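Local coordinates for protein glycosyltransferase (Rickettsia africae, PDB 7MI0) that probably transfers a sugar from an activated donor to an acceptor, as a GT-B fold glycosyltransferase, at residues Glu41-His51 and Leu378-Tyr389. Sequence-based numbering, arbitrary orientation.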
loop_
_atom_site.group_PDB
_atom_site.type_symbol
_atom_site.label_atom_id
_atom_site.label_comp_id
_atom_site.label_asym_id
_atom_site.label_seq_id
_atom_site.Cartn_x
_atom_site.Cartn_y
_atom_site.Cartn_z
ATOM N N GLU A 41 -12.198 -0.476 1.545
ATOM C CA GLU A 41 -12.598 -0.971 0.237
ATOM C C GLU A 41 -13.269 -2.334 0.345
ATOM O O GLU A 41 -14.219 -2.615 -0.393
ATOM C CB GLU A 41 -11.392 -1.021 -0.706
ATOM C CG GLU A 41 -10.843 0.353 -1.135
ATOM C CD GLU A 41 -11.900 1.271 -1.742
ATOM O OE1 GLU A 41 -12.763 0.785 -2.509
ATOM O OE2 GLU A 41 -11.875 2.488 -1.447
ATOM N N VAL A 42 -12.813 -3.181 1.271
ATOM C CA VAL A 42 -13.444 -4.484 1.437
ATOM C C VAL A 42 -14.825 -4.331 2.057
ATOM O O VAL A 42 -15.774 -5.023 1.672
ATOM C CB VAL A 42 -12.544 -5.415 2.269
ATOM C CG1 VAL A 42 -13.332 -6.611 2.775
ATOM C CG2 VAL A 42 -11.370 -5.885 1.441
ATOM N N ALA A 43 -14.962 -3.419 3.020
ATOM C CA ALA A 43 -16.267 -3.167 3.627
ATOM C C ALA A 43 -17.271 -2.680 2.585
ATOM O O ALA A 43 -18.378 -3.221 2.475
ATOM C CB ALA A 43 -16.121 -2.156 4.761
ATOM N N LYS A 44 -16.893 -1.658 1.807
ATOM C CA LYS A 44 -17.767 -1.153 0.749
ATOM C C LYS A 44 -18.185 -2.265 -0.200
ATOM O O LYS A 44 -19.355 -2.354 -0.593
ATOM C CB LYS A 44 -17.065 -0.042 -0.032
ATOM C CG LYS A 44 -17.031 1.305 0.666
ATOM C CD LYS A 44 -16.092 2.269 -0.047
ATOM C CE LYS A 44 -16.528 2.509 -1.476
ATOM N NZ LYS A 44 -15.518 3.309 -2.214
ATOM N N TYR A 45 -17.236 -3.119 -0.581
ATOM C CA TYR A 45 -17.524 -4.213 -1.503
ATOM C C TYR A 45 -18.497 -5.212 -0.888
ATOM O O TYR A 45 -19.441 -5.659 -1.553
ATOM C CB TYR A 45 -16.214 -4.887 -1.898
ATOM C CG TYR A 45 -16.323 -6.011 -2.890
ATOM C CD1 TYR A 45 -16.857 -5.802 -4.152
ATOM C CD2 TYR A 45 -15.845 -7.277 -2.579
ATOM C CE1 TYR A 45 -16.935 -6.832 -5.071
ATOM C CE2 TYR A 45 -15.914 -8.311 -3.488
ATOM C CZ TYR A 45 -16.457 -8.086 -4.734
ATOM O OH TYR A 45 -16.526 -9.123 -5.639
ATOM N N LEU A 46 -18.291 -5.560 0.385
ATOM C CA LEU A 46 -19.219 -6.454 1.068
ATOM C C LEU A 46 -20.623 -5.861 1.122
ATOM O O LEU A 46 -21.615 -6.588 0.983
ATOM C CB LEU A 46 -18.702 -6.762 2.474
ATOM C CG LEU A 46 -17.460 -7.654 2.578
ATOM C CD1 LEU A 46 -16.817 -7.544 3.951
ATOM C CD2 LEU A 46 -17.827 -9.094 2.282
ATOM N N LYS A 47 -20.730 -4.540 1.312
ATOM C CA LYS A 47 -22.043 -3.894 1.331
ATOM C C LYS A 47 -22.777 -4.093 0.012
ATOM O O LYS A 47 -23.946 -4.496 -0.002
ATOM C CB LYS A 47 -21.901 -2.402 1.630
ATOM C CG LYS A 47 -22.024 -2.043 3.095
ATOM C CD LYS A 47 -22.288 -0.555 3.282
ATOM C CE LYS A 47 -23.519 -0.117 2.506
ATOM N NZ LYS A 47 -24.010 1.218 2.949
ATOM N N ILE A 48 -22.100 -3.809 -1.108
ATOM C CA ILE A 48 -22.729 -3.888 -2.426
ATOM C C ILE A 48 -23.270 -5.287 -2.678
ATOM O O ILE A 48 -24.359 -5.456 -3.239
ATOM C CB ILE A 48 -21.726 -3.470 -3.518
ATOM C CG1 ILE A 48 -21.384 -1.987 -3.398
ATOM C CG2 ILE A 48 -22.277 -3.767 -4.895
ATOM C CD1 ILE A 48 -20.232 -1.565 -4.282
ATOM N N LEU A 49 -22.525 -6.306 -2.261
ATOM C CA LEU A 49 -22.938 -7.688 -2.456
ATOM C C LEU A 49 -23.994 -8.149 -1.456
ATOM O O LEU A 49 -24.380 -9.324 -1.485
ATOM C CB LEU A 49 -21.713 -8.600 -2.383
ATOM C CG LEU A 49 -20.715 -8.336 -3.508
ATOM C CD1 LEU A 49 -19.422 -9.090 -3.259
ATOM C CD2 LEU A 49 -21.326 -8.730 -4.840
ATOM N N GLY A 50 -24.479 -7.265 -0.587
ATOM C CA GLY A 50 -25.462 -7.653 0.400
ATOM C C GLY A 50 -24.911 -8.378 1.604
ATOM O O GLY A 50 -25.695 -8.953 2.369
ATOM N N HIS A 51 -23.592 -8.397 1.783
ATOM C CA HIS A 51 -22.985 -8.889 3.009
ATOM C C HIS A 51 -22.947 -7.767 4.041
ATOM O O HIS A 51 -23.167 -6.596 3.730
ATOM C CB HIS A 51 -21.578 -9.432 2.747
ATOM C CG HIS A 51 -21.535 -10.536 1.739
ATOM N ND1 HIS A 51 -22.162 -11.748 1.936
ATOM C CD2 HIS A 51 -20.945 -10.613 0.522
ATOM C CE1 HIS A 51 -21.961 -12.522 0.885
ATOM N NE2 HIS A 51 -21.224 -11.858 0.013
ATOM N N LEU A 378 -7.825 -3.129 -8.026
ATOM C CA LEU A 378 -8.599 -3.237 -6.793
ATOM C C LEU A 378 -9.721 -4.251 -6.949
ATOM O O LEU A 378 -10.028 -5.006 -6.018
ATOM C CB LEU A 378 -9.166 -1.873 -6.401
ATOM C CG LEU A 378 -10.196 -1.839 -5.271
ATOM C CD1 LEU A 378 -9.564 -2.210 -3.950
ATOM C CD2 LEU A 378 -10.835 -0.477 -5.175
ATOM N N ASN A 379 -10.331 -4.293 -8.134
ATOM C CA ASN A 379 -11.426 -5.223 -8.383
ATOM C C ASN A 379 -11.019 -6.667 -8.096
ATOM O O ASN A 379 -11.767 -7.413 -7.456
ATOM C CB ASN A 379 -11.898 -5.070 -9.826
ATOM C CG ASN A 379 -13.378 -5.283 -9.971
ATOM O OD1 ASN A 379 -13.855 -6.420 -9.971
ATOM N ND2 ASN A 379 -14.125 -4.186 -10.088
ATOM N N LEU A 380 -9.834 -7.079 -8.555
ATOM C CA LEU A 380 -9.377 -8.447 -8.320
ATOM C C LEU A 380 -8.964 -8.660 -6.867
ATOM O O LEU A 380 -9.156 -9.754 -6.320
ATOM C CB LEU A 380 -8.224 -8.776 -9.267
ATOM C CG LEU A 380 -7.496 -10.119 -9.198
ATOM C CD1 LEU A 380 -8.398 -11.282 -9.559
ATOM C CD2 LEU A 380 -6.282 -10.094 -10.113
ATOM N N MET A 381 -8.399 -7.634 -6.227
ATOM C CA MET A 381 -8.090 -7.730 -4.805
ATOM C C MET A 381 -9.351 -8.008 -4.000
ATOM O O MET A 381 -9.379 -8.911 -3.158
ATOM C CB MET A 381 -7.420 -6.439 -4.327
ATOM C CG MET A 381 -6.662 -6.569 -3.010
ATOM S SD MET A 381 -6.352 -4.982 -2.206
ATOM C CE MET A 381 -8.011 -4.619 -1.621
ATOM N N LEU A 382 -10.408 -7.236 -4.255
ATOM C CA LEU A 382 -11.652 -7.406 -3.511
ATOM C C LEU A 382 -12.233 -8.800 -3.713
ATOM O O LEU A 382 -12.710 -9.428 -2.757
ATOM C CB LEU A 382 -12.660 -6.332 -3.927
ATOM C CG LEU A 382 -12.266 -4.880 -3.650
ATOM C CD1 LEU A 382 -13.404 -3.939 -3.992
ATOM C CD2 LEU A 382 -11.836 -4.706 -2.203
ATOM N N ARG A 383 -12.177 -9.313 -4.949
ATOM C CA ARG A 383 -12.742 -10.628 -5.240
ATOM C C ARG A 383 -11.912 -11.744 -4.613
ATOM O O ARG A 383 -12.468 -12.740 -4.136
ATOM C CB ARG A 383 -12.873 -10.817 -6.754
ATOM C CG ARG A 383 -13.902 -9.877 -7.386
ATOM C CD ARG A 383 -13.799 -9.805 -8.900
ATOM N NE ARG A 383 -15.039 -10.215 -9.549
ATOM C CZ ARG A 383 -15.218 -11.375 -10.173
ATOM N NH1 ARG A 383 -14.236 -12.259 -10.292
ATOM N NH2 ARG A 383 -16.409 -11.651 -10.698
ATOM N N LYS A 384 -10.586 -11.599 -4.591
ATOM C CA LYS A 384 -9.772 -12.590 -3.900
ATOM C C LYS A 384 -10.080 -12.620 -2.408
ATOM O O LYS A 384 -9.991 -13.681 -1.779
ATOM C CB LYS A 384 -8.290 -12.317 -4.134
ATOM C CG LYS A 384 -7.826 -12.569 -5.553
ATOM C CD LYS A 384 -6.328 -12.387 -5.647
ATOM C CE LYS A 384 -5.819 -12.557 -7.058
ATOM N NZ LYS A 384 -4.405 -12.116 -7.155
ATOM N N ASN A 385 -10.456 -11.477 -1.827
ATOM C CA ASN A 385 -10.853 -11.466 -0.424
ATOM C C ASN A 385 -12.138 -12.250 -0.204
ATOM O O ASN A 385 -12.251 -13.011 0.764
ATOM C CB ASN A 385 -11.028 -10.032 0.069
ATOM C CG ASN A 385 -9.805 -9.514 0.777
ATOM O OD1 ASN A 385 -9.538 -9.879 1.921
ATOM N ND2 ASN A 385 -9.047 -8.660 0.100
ATOM N N LEU A 386 -13.124 -12.064 -1.079
ATOM C CA LEU A 386 -14.384 -12.775 -0.920
ATOM C C LEU A 386 -14.201 -14.274 -1.112
ATOM O O LEU A 386 -14.877 -15.071 -0.451
ATOM C CB LEU A 386 -15.414 -12.226 -1.903
ATOM C CG LEU A 386 -16.882 -12.415 -1.530
ATOM C CD1 LEU A 386 -17.282 -11.377 -0.510
ATOM C CD2 LEU A 386 -17.770 -12.334 -2.761
ATOM N N GLU A 387 -13.283 -14.672 -1.998
ATOM C CA GLU A 387 -13.027 -16.092 -2.219
ATOM C C GLU A 387 -12.482 -16.758 -0.960
ATOM O O GLU A 387 -12.954 -17.830 -0.556
ATOM C CB GLU A 387 -12.061 -16.271 -3.388
ATOM C CG GLU A 387 -12.629 -15.828 -4.718
ATOM C CD GLU A 387 -13.786 -16.700 -5.186
ATOM O OE1 GLU A 387 -13.558 -17.908 -5.412
ATOM O OE2 GLU A 387 -14.918 -16.177 -5.334
ATOM N N ILE A 388 -11.489 -16.132 -0.319
ATOM C CA ILE A 388 -10.916 -16.719 0.888
ATOM C C ILE A 388 -11.948 -16.745 2.014
ATOM O O ILE A 388 -11.924 -17.647 2.861
ATOM C CB ILE A 388 -9.622 -15.980 1.292
ATOM C CG1 ILE A 388 -8.828 -16.805 2.296
ATOM C CG2 ILE A 388 -9.913 -14.617 1.885
ATOM C CD1 ILE A 388 -8.355 -18.116 1.741
ATOM N N TYR A 389 -12.882 -15.787 2.032
ATOM C CA TYR A 389 -13.997 -15.864 2.973
ATOM C C TYR A 389 -14.814 -17.123 2.732
ATOM O O TYR A 389 -15.155 -17.847 3.674
ATOM C CB TYR A 389 -14.891 -14.627 2.854
ATOM C CG TYR A 389 -14.278 -13.347 3.378
ATOM C CD1 TYR A 389 -13.254 -13.381 4.314
ATOM C CD2 TYR A 389 -14.725 -12.102 2.934
ATOM C CE1 TYR A 389 -12.683 -12.215 4.793
ATOM C CE2 TYR A 389 -14.160 -10.929 3.411
ATOM C CZ TYR A 389 -13.138 -10.996 4.341
ATOM O OH TYR A 389 -12.565 -9.849 4.828
#
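E41 lays CB and CG against the methyl groups of L378, the two side chains crossing at about a right angle, while its OE2 turns to R37 in a salt bridge. V42, one residue on, meets L382 at the closest pairing of the two backbones, with CA atoms 6.0 Å apart. Its two branches divide the work: CG2 touches L382 CD2 and the amide of N385, and CG1 lies at the edge of the Y389 ring. That amide is tied back to its own helix, N385 ND2 donating to M381 O (3.3 Å) from above the carbonyl plane, on the face opposite N385 N. Y389 OH bonds to H106 on strand 104-107.

Y45 points toward the second helix. With CG anti to the backbone N (chi1 -178°), its ring slides past L382, whose CB stands over one face, 3.8 Å from the ring centroid, in a CH-pi contact. L49 CD1 lies over the opposite face, L386 CB sits at the edge, and the hydroxyl end rests by the aliphatic part of R383. L46 then passes L386 in the opposite direction, its CD2 3.6 Å from L386 CD1. L49 meets the other methyl tip to tip, L49 CD1 lying 3.7 Å from L386 CD2. After the Schellman motif at G50 turns the chain, H51 brings CD2 within 3.9 Å of L386 CD1, its ring nearly parallel to that of Y21, whose backbone N bonds to H51 ND1.

No hydrogen bond links the segments; mainly apolar side chains join the two helical segments, whose axes cross at -71° with a closest approach of 10.0 Å. The pairing illustrates a hallmark of GT-B enzymes: the C-terminal helix crosses back from the second Rossmann-like domain to pack on the first, here against helix 35-48 beside its parallel sheet.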